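Local coordinates for protein FKBO (Streptomyces hygroscopicus, PDB 4BPS) that hydrolyses chorismate to a dihydroxycyclohexadienecarboxylic acid and pyruvate, in the biosynthesis of the immunosuppressants FK506 and FK520, at residues 242-247 / 336-341; 247-252 / 263-268; 251-256 / 330-335. All coordinates share one frame; numbering follows the deposited sequence.

Contact 1 of 3, residues 242-247 / 336-341. With 3EB (3-(2-carboxyethyl)benzoic acid), chain B.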
# COMPACT_ATOMS: atom_id res chain seq x y z
N ILE A 242 -4.77 2.37 -6.31
CA ILE A 242 -5.15 0.99 -6.53
C ILE A 242 -4.35 0.12 -5.56
O ILE A 242 -3.13 0.26 -5.44
CB ILE A 242 -4.88 0.57 -7.98
CG1 ILE A 242 -5.51 1.55 -8.98
CG2 ILE A 242 -5.41 -0.86 -8.20
CD1 ILE A 242 -4.83 1.55 -10.32
N SER A 243 -5.05 -0.78 -4.87
CA SER A 243 -4.40 -1.72 -3.95
C SER A 243 -3.40 -2.59 -4.67
O SER A 243 -3.47 -2.76 -5.89
CB SER A 243 -5.45 -2.61 -3.31
OG SER A 243 -6.25 -1.81 -2.46
N ALA A 244 -2.49 -3.21 -3.90
CA ALA A 244 -1.76 -4.35 -4.44
C ALA A 244 -2.80 -5.36 -4.91
O ALA A 244 -3.74 -5.70 -4.17
CB ALA A 244 -0.88 -4.95 -3.37
N THR A 245 -2.64 -5.81 -6.16
CA THR A 245 -3.64 -6.61 -6.86
C THR A 245 -3.01 -7.92 -7.33
O THR A 245 -1.95 -7.89 -7.96
CB THR A 245 -4.18 -5.80 -8.05
OG1 THR A 245 -4.73 -4.55 -7.59
CG2 THR A 245 -5.29 -6.58 -8.78
N ALA A 246 -3.67 -9.03 -7.00
CA ALA A 246 -3.15 -10.37 -7.24
C ALA A 246 -3.97 -11.11 -8.28
O ALA A 246 -5.06 -10.67 -8.70
CB ALA A 246 -3.18 -11.16 -5.94
N GLY A 247 -3.45 -12.28 -8.67
CA GLY A 247 -4.14 -13.21 -9.56
C GLY A 247 -5.14 -14.07 -8.79
O GLY A 247 -4.89 -15.26 -8.52
N LEU A 336 2.25 -15.39 -6.64
CA LEU A 336 3.58 -15.28 -7.21
C LEU A 336 3.96 -13.87 -7.63
O LEU A 336 5.14 -13.60 -7.93
CB LEU A 336 3.67 -16.20 -8.43
CG LEU A 336 3.29 -17.67 -8.16
CD1 LEU A 336 3.24 -18.46 -9.46
CD2 LEU A 336 4.25 -18.29 -7.18
N VAL A 337 2.96 -12.99 -7.72
CA VAL A 337 3.16 -11.65 -8.25
C VAL A 337 1.99 -10.78 -7.81
O VAL A 337 0.86 -11.27 -7.68
CB VAL A 337 3.25 -11.68 -9.80
CG1 VAL A 337 2.02 -12.36 -10.46
CG2 VAL A 337 3.48 -10.26 -10.37
N GLU A 338 2.25 -9.50 -7.55
CA GLU A 338 1.17 -8.54 -7.35
C GLU A 338 1.61 -7.18 -7.90
O GLU A 338 2.81 -6.91 -8.00
CB GLU A 338 0.85 -8.32 -5.88
CG GLU A 338 0.12 -9.44 -5.25
CD GLU A 338 -0.32 -9.07 -3.85
OE1 GLU A 338 0.38 -8.22 -3.21
OE2 GLU A 338 -1.33 -9.60 -3.37
N ILE A 339 0.64 -6.34 -8.23
CA ILE A 339 0.90 -5.03 -8.78
C ILE A 339 0.03 -4.00 -8.08
O ILE A 339 -1.18 -4.22 -7.92
CB ILE A 339 0.60 -5.00 -10.29
CG1 ILE A 339 1.31 -6.14 -11.03
CG2 ILE A 339 1.00 -3.65 -10.89
CD1 ILE A 339 0.41 -7.23 -11.48
N GLU A 340 0.63 -2.87 -7.67
CA GLU A 340 -0.11 -1.72 -7.19
C GLU A 340 0.24 -0.52 -8.07
O GLU A 340 1.23 -0.53 -8.80
CB GLU A 340 0.24 -1.41 -5.72
CG GLU A 340 1.68 -0.99 -5.51
CD GLU A 340 1.98 -0.64 -4.06
OE1 GLU A 340 1.90 -1.54 -3.20
OE2 GLU A 340 2.31 0.55 -3.77
N GLY A 341 -0.53 0.56 -7.94
CA GLY A 341 -0.21 1.77 -8.65
C GLY A 341 -1.30 2.81 -8.40
O GLY A 341 -2.18 2.61 -7.56
C 3EB B . -5.61 -10.44 -1.85
O 3EB B . -6.11 -10.88 -0.81
CA 3EB B . -4.13 -10.49 -2.10
OAB 3EB B . -3.57 -7.74 3.76
OAD 3EB B . -3.35 -5.57 3.32
CAE 3EB B . -3.68 -7.59 -1.27
CAF 3EB B . -3.77 -6.29 -0.80
CAG 3EB B . -3.48 -8.65 -0.38
CAH 3EB B . -3.66 -6.02 0.56
CAL 3EB B . -3.45 -6.80 2.94
CAM 3EB B . -3.39 -8.37 0.98
CAN 3EB B . -3.50 -7.06 1.46
OXT 3EB B . -6.33 -9.98 -2.82
C2 3EB B . -3.32 -10.09 -0.86
O HOH W 1 -0.95 -13.26 -7.93
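T245 and I339 pair closely in antiparallel strands. T245 N gives its hydrogen to I339 O at 2.8 Å, and I339 N returns one to T245 O at 3.0 Å. I242 N bonds G341 O at 2.9 Å. Between these pairs S243 and A244 lie opposite the single residue E340, which is a beta bulge. T245 OG1 bonds S243 O within the bulge. Toward G247 the pairing loosens: one water takes the hydrogen of G247 N and donates to V337 O at 2.7 Å.

The E338 side chain lies across the methyls of A244 and A246. E338 OE1 is 3.5 Å from A244 CB, and E338 OE2 is 3.5 Å from A246 CB. CG sits beside the backbone N (chi1 -74°) and the chain beyond it is extended. This carries E338 OE2 to 3.2 Å from the ligand's CA. An alanine here removes the carboxylate, and would probably open a gap beside both methyls and leave the pocket without its proton acceptor. The E340 carboxylate forms a salt bridge with K297 and hydrogen bonds with T180, Y299 and W138. The firm T245-I339 pair and the two alanine methyls thus set the catalytic carboxylate against the ligand's carboxyethyl arm.

Contact 2 of 3, residues 247-252 / 263-268. With 3EB (3-(2-carboxyethyl)benzoic acid), chain B.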
# COMPACT_ATOMS: atom_id res chain seq x y z
N GLY A 247 -3.45 -12.28 -8.67
CA GLY A 247 -4.14 -13.21 -9.56
C GLY A 247 -5.14 -14.07 -8.79
O GLY A 247 -4.89 -15.26 -8.52
N ILE A 248 -6.26 -13.43 -8.44
CA ILE A 248 -7.34 -14.04 -7.69
C ILE A 248 -8.65 -13.81 -8.46
O ILE A 248 -8.83 -12.76 -9.11
CB ILE A 248 -7.41 -13.39 -6.26
CG1 ILE A 248 -6.36 -13.99 -5.32
CG2 ILE A 248 -8.78 -13.53 -5.62
CD1 ILE A 248 -6.12 -13.18 -4.04
N LEU A 249 -9.55 -14.78 -8.37
CA LEU A 249 -10.92 -14.62 -8.87
C LEU A 249 -11.83 -15.11 -7.73
O LEU A 249 -11.62 -16.20 -7.17
CB LEU A 249 -11.12 -15.26 -10.25
CG LEU A 249 -10.32 -14.56 -11.39
CD1 LEU A 249 -10.46 -15.35 -12.68
CD2 LEU A 249 -10.60 -13.02 -11.67
N GLY A 250 -12.81 -14.31 -7.35
CA GLY A 250 -13.56 -14.57 -6.12
C GLY A 250 -12.61 -14.32 -4.97
O GLY A 250 -12.04 -13.21 -4.87
N HIS A 251 -12.37 -15.32 -4.11
CA HIS A 251 -11.29 -15.26 -3.14
C HIS A 251 -10.11 -16.14 -3.54
O HIS A 251 -9.10 -16.16 -2.84
CB HIS A 251 -11.74 -15.64 -1.72
CG HIS A 251 -12.28 -17.03 -1.64
ND1 HIS A 251 -11.49 -18.16 -1.76
CD2 HIS A 251 -13.56 -17.46 -1.50
CE1 HIS A 251 -12.27 -19.23 -1.70
NE2 HIS A 251 -13.52 -18.83 -1.55
N ARG A 252 -10.26 -16.90 -4.61
CA ARG A 252 -9.34 -17.98 -4.91
C ARG A 252 -8.12 -17.55 -5.70
O ARG A 252 -8.23 -16.87 -6.72
CB ARG A 252 -10.09 -19.00 -5.79
CG ARG A 252 -10.74 -20.21 -5.18
CD ARG A 252 -10.85 -21.31 -6.31
NE ARG A 252 -9.61 -21.36 -7.13
CZ ARG A 252 -9.32 -22.22 -8.09
NH1 ARG A 252 -10.17 -23.18 -8.43
NH2 ARG A 252 -8.14 -22.11 -8.72
N CYS A 263 0.02 -12.90 -13.40
CA CYS A 263 0.29 -11.49 -13.70
C CYS A 263 -0.80 -10.94 -14.65
O CYS A 263 -1.28 -9.82 -14.47
CB CYS A 263 1.67 -11.37 -14.32
SG CYS A 263 2.25 -9.65 -14.46
N GLU A 264 -1.19 -11.75 -15.64
CA GLU A 264 -2.25 -11.33 -16.56
C GLU A 264 -3.57 -11.09 -15.81
O GLU A 264 -4.27 -10.11 -16.07
CB GLU A 264 -2.44 -12.35 -17.68
CG GLU A 264 -1.25 -12.47 -18.64
CD GLU A 264 -1.12 -11.33 -19.65
OE1 GLU A 264 -1.92 -10.39 -19.61
OE2 GLU A 264 -0.20 -11.38 -20.49
N VAL A 265 -3.93 -11.99 -14.89
CA VAL A 265 -5.16 -11.82 -14.13
C VAL A 265 -5.06 -10.64 -13.16
O VAL A 265 -6.02 -9.91 -12.96
CB VAL A 265 -5.56 -13.12 -13.41
CG1 VAL A 265 -6.72 -12.88 -12.45
CG2 VAL A 265 -5.95 -14.17 -14.45
N ALA A 266 -3.89 -10.43 -12.55
CA ALA A 266 -3.70 -9.27 -11.69
C ALA A 266 -3.95 -7.99 -12.48
O ALA A 266 -4.64 -7.08 -12.02
CB ALA A 266 -2.29 -9.28 -11.09
N LEU A 267 -3.36 -7.90 -13.67
CA LEU A 267 -3.56 -6.73 -14.52
C LEU A 267 -5.03 -6.62 -14.96
O LEU A 267 -5.57 -5.52 -15.02
CB LEU A 267 -2.61 -6.79 -15.70
CG LEU A 267 -1.13 -6.55 -15.35
CD1 LEU A 267 -0.24 -6.97 -16.53
CD2 LEU A 267 -0.90 -5.11 -14.98
N ASP A 268 -5.66 -7.75 -15.29
CA ASP A 268 -7.09 -7.74 -15.60
C ASP A 268 -7.90 -7.20 -14.42
O ASP A 268 -8.85 -6.43 -14.62
CB ASP A 268 -7.63 -9.14 -15.90
CG ASP A 268 -7.12 -9.75 -17.18
OD1 ASP A 268 -6.54 -9.06 -18.03
OD2 ASP A 268 -7.33 -10.99 -17.31
C 3EB B . -5.61 -10.44 -1.85
O 3EB B . -6.11 -10.88 -0.81
CA 3EB B . -4.13 -10.49 -2.10
OAB 3EB B . -3.57 -7.74 3.76
OAD 3EB B . -3.35 -5.57 3.32
CAE 3EB B . -3.68 -7.59 -1.27
CAF 3EB B . -3.77 -6.29 -0.80
CAG 3EB B . -3.48 -8.65 -0.38
CAH 3EB B . -3.66 -6.02 0.56
CAL 3EB B . -3.45 -6.80 2.94
CAM 3EB B . -3.39 -8.37 0.98
CAN 3EB B . -3.50 -7.06 1.46
OXT 3EB B . -6.33 -9.98 -2.82
C2 3EB B . -3.32 -10.09 -0.86
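I248 O takes a hydrogen bond from N269 ND2, and V265 CG1 is merely next to this oxygen, at 4.0 Å. N269 ND2 also bonds A246 O, so one amide of helix 259-274 holds two carbonyls of the strand.

The rest of the contact is apolar and small. V265 directs its side chain at the strand. Its CG1 is anti to the backbone N (chi1 171°), which sets that methyl 3.9 Å from G247 CA. A266 CB lies beside G247 N at 4.0 Å. G247 has no side chain, and its CA comes to 4.5 Å from A266 CA. The helix and the strand backbone are therefore close here.

The segment 247-252 runs into a beta hairpin of the YjgF-type fold. L249 to R252 form a type II' turn. L249 N bonds R252 O at 3.0 Å, and R252 N bonds L249 O at 3.0 Å. G250 takes the positive phi of the turn (69°). Helix 259-274 follows the hairpin and packs back on its first strand.

L249 CD2 reaches V265 CG1 at 4.0 Å, and the two side chains meet at a slant. L249 has a second conformer, so this touch is less certain than the others. Its side chain lies at the outer end of the contact, while G247 and A266 are buried. E264 and D268, one turn apart on the helix, both form salt bridges with R316.

I248 turns away from the helix. In the conformer given, its CD1 lies 3.4 Å from OXT of the ligand, against the end of the carboxyethyl arm. R332 and the substrate-binding Y215 pack against the I248 side chain beside the pocket.

Contact 3 of 3, residues 251-256 / 330-335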
# COMPACT_ATOMS: atom_id res chain seq x y z
N HIS A 251 -12.37 -15.32 -4.11
CA HIS A 251 -11.29 -15.26 -3.14
C HIS A 251 -10.11 -16.14 -3.54
O HIS A 251 -9.10 -16.16 -2.84
CB HIS A 251 -11.74 -15.64 -1.72
CG HIS A 251 -12.28 -17.03 -1.64
ND1 HIS A 251 -11.49 -18.16 -1.76
CD2 HIS A 251 -13.56 -17.46 -1.50
CE1 HIS A 251 -12.27 -19.23 -1.70
NE2 HIS A 251 -13.52 -18.83 -1.55
N ARG A 252 -10.26 -16.90 -4.61
CA ARG A 252 -9.34 -17.98 -4.91
C ARG A 252 -8.12 -17.55 -5.70
O ARG A 252 -8.23 -16.87 -6.72
CB ARG A 252 -10.09 -19.00 -5.79
CG ARG A 252 -10.74 -20.21 -5.18
CD ARG A 252 -10.85 -21.31 -6.31
NE ARG A 252 -9.61 -21.36 -7.13
CZ ARG A 252 -9.32 -22.22 -8.09
NH1 ARG A 252 -10.17 -23.18 -8.43
NH2 ARG A 252 -8.14 -22.11 -8.72
N THR A 253 -6.95 -18.05 -5.29
CA THR A 253 -5.77 -17.99 -6.13
C THR A 253 -6.07 -18.74 -7.42
O THR A 253 -6.55 -19.89 -7.38
CB THR A 253 -4.58 -18.64 -5.42
OG1 THR A 253 -4.31 -17.88 -4.25
CG2 THR A 253 -3.35 -18.68 -6.34
N VAL A 254 -5.76 -18.13 -8.56
CA VAL A 254 -5.86 -18.81 -9.85
C VAL A 254 -4.46 -18.94 -10.48
O VAL A 254 -3.49 -18.40 -9.97
CB VAL A 254 -6.89 -18.14 -10.78
CG1 VAL A 254 -8.29 -18.27 -10.18
CG2 VAL A 254 -6.51 -16.73 -11.09
N HIS A 255 -4.37 -19.74 -11.54
CA HIS A 255 -3.09 -19.93 -12.24
C HIS A 255 -1.98 -20.37 -11.28
O HIS A 255 -0.88 -19.82 -11.27
CB HIS A 255 -2.70 -18.69 -13.05
CG HIS A 255 -3.66 -18.37 -14.15
ND1 HIS A 255 -3.93 -19.24 -15.18
CD2 HIS A 255 -4.42 -17.27 -14.37
CE1 HIS A 255 -4.81 -18.68 -16.00
NE2 HIS A 255 -5.12 -17.49 -15.53
N HIS A 256 -2.25 -21.44 -10.53
CA HIS A 256 -1.26 -21.99 -9.62
C HIS A 256 0.04 -22.27 -10.36
O HIS A 256 0.05 -22.90 -11.41
CB HIS A 256 -1.81 -23.29 -8.99
CG HIS A 256 -1.05 -23.73 -7.79
ND1 HIS A 256 0.09 -24.50 -7.87
CD2 HIS A 256 -1.30 -23.54 -6.48
CE1 HIS A 256 0.53 -24.75 -6.65
NE2 HIS A 256 -0.30 -24.18 -5.78
N ILE A 330 4.66 -12.69 -1.23
CA ILE A 330 3.28 -12.22 -1.29
C ILE A 330 2.49 -12.81 -0.10
O ILE A 330 2.92 -13.78 0.54
CB ILE A 330 2.62 -12.65 -2.63
CG1 ILE A 330 3.61 -12.57 -3.81
CG2 ILE A 330 1.31 -11.85 -2.89
CD1 ILE A 330 4.10 -11.17 -4.19
N ALA A 331 1.31 -12.24 0.21
CA ALA A 331 0.56 -12.61 1.40
C ALA A 331 0.19 -14.09 1.49
O ALA A 331 0.06 -14.60 2.60
CB ALA A 331 -0.71 -11.78 1.49
N ARG A 332 -0.05 -14.75 0.34
CA ARG A 332 -0.23 -16.21 0.30
C ARG A 332 0.96 -16.82 -0.40
O ARG A 332 1.42 -16.29 -1.42
CB ARG A 332 -1.46 -16.63 -0.52
CG ARG A 332 -2.75 -16.03 -0.06
CD ARG A 332 -3.87 -16.43 -0.98
NE ARG A 332 -5.10 -15.78 -0.57
CZ ARG A 332 -6.23 -15.84 -1.26
NH1 ARG A 332 -6.30 -16.46 -2.45
NH2 ARG A 332 -7.30 -15.23 -0.77
N GLU A 333 1.44 -17.96 0.10
CA GLU A 333 2.55 -18.68 -0.51
C GLU A 333 2.29 -18.94 -2.01
O GLU A 333 3.22 -18.83 -2.80
CB GLU A 333 2.84 -20.00 0.21
CG GLU A 333 4.01 -20.82 -0.39
CD GLU A 333 5.39 -20.24 -0.09
OE1 GLU A 333 5.56 -19.49 0.91
OE2 GLU A 333 6.33 -20.53 -0.87
N ASP A 334 1.04 -19.26 -2.37
CA ASP A 334 0.76 -19.59 -3.77
C ASP A 334 0.52 -18.40 -4.70
O ASP A 334 0.32 -18.60 -5.90
CB ASP A 334 -0.37 -20.62 -3.91
CG ASP A 334 -1.73 -20.12 -3.45
OD1 ASP A 334 -1.94 -18.90 -3.26
OD2 ASP A 334 -2.64 -20.99 -3.36
N LEU A 335 0.59 -17.18 -4.16
CA LEU A 335 0.60 -15.99 -5.00
C LEU A 335 2.04 -15.67 -5.36
O LEU A 335 2.92 -15.65 -4.49
CB LEU A 335 -0.10 -14.82 -4.30
CG LEU A 335 -1.60 -15.03 -4.07
CD1 LEU A 335 -2.16 -13.91 -3.20
CD2 LEU A 335 -2.38 -15.15 -5.39
O HOH W 2 -1.26 -23.91 -3.24
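R332 grips the carbonyl oxygen of H251 with both terminal nitrogens. R332 NH1 is 2.8 Å from H251 O and R332 NH2 is 2.9 Å from it. The oxygen lies in the guanidinium plane, and both donors lie in the plane of the carbonyl. Because one oxygen takes both, these two bonds are bent. R332 NH1 has a second acceptor, T253 OG1, at 3.0 Å. That bond is straighter (158°) and also in the guanidinium plane. Three bonds at its edge thus fix the rotation of the group. The arginine reaches H251 because its chain is extended from CG to NE.

T253 OG1 in turn donates to D334 OD1 at 2.8 Å. The two side chains meet tip to tip. OD1 is met on its syn side, though 35° out of the carboxylate plane. The hydroxyl is thus acceptor to the arginine and donor to the aspartate. The arginine charge would probably polarise it toward D334.

The segment 330-335 lies in the loop between strands 323-327 and 337-343. R332 to L335 make a type I beta turn, closed by L335 N to R332 O at 3.0 Å. The turn places R332 and D334 on the same hydroxyl. L335 CD2 packs on T253, 3.8 Å from the T253 CG2 methyl.

D334 OD2 accepts from a water at 3.2 Å, which also bonds H256 NE2. H256 and D334 cross at about a right angle, with ring and carboxylate planes 89° apart. T253 O is held by R252 NH2 at 3.0 Å, and more weakly by R252 NE. H251 ND1 is bonded to Y219 OH. The loop also reaches the pocket, where A331 touches the ligand.

How the contacts relate
Strand 239-249 comes first. Residues 242-247 pair with strand 337-343, near the C terminus, so contact 1 closes the longest loop and encloses the other two. Contact 2 begins at the shared G247. It closes a short loop as helix 259-274 folds back on the strand just left. Contact 3 starts from H251 and R252, which it shares with contact 2. It closes a long loop with residues 330-335, immediately before contact 1 is completed. The loops of contacts 2 and 3 overlap, and helix segment 263-268 lies within that of contact 3. Strand 252-253 pairs back on strand 239-249, continued by V254 N to G247 O. Together the contacts tie sheet, hairpin, helix and loop around the ligand pocket.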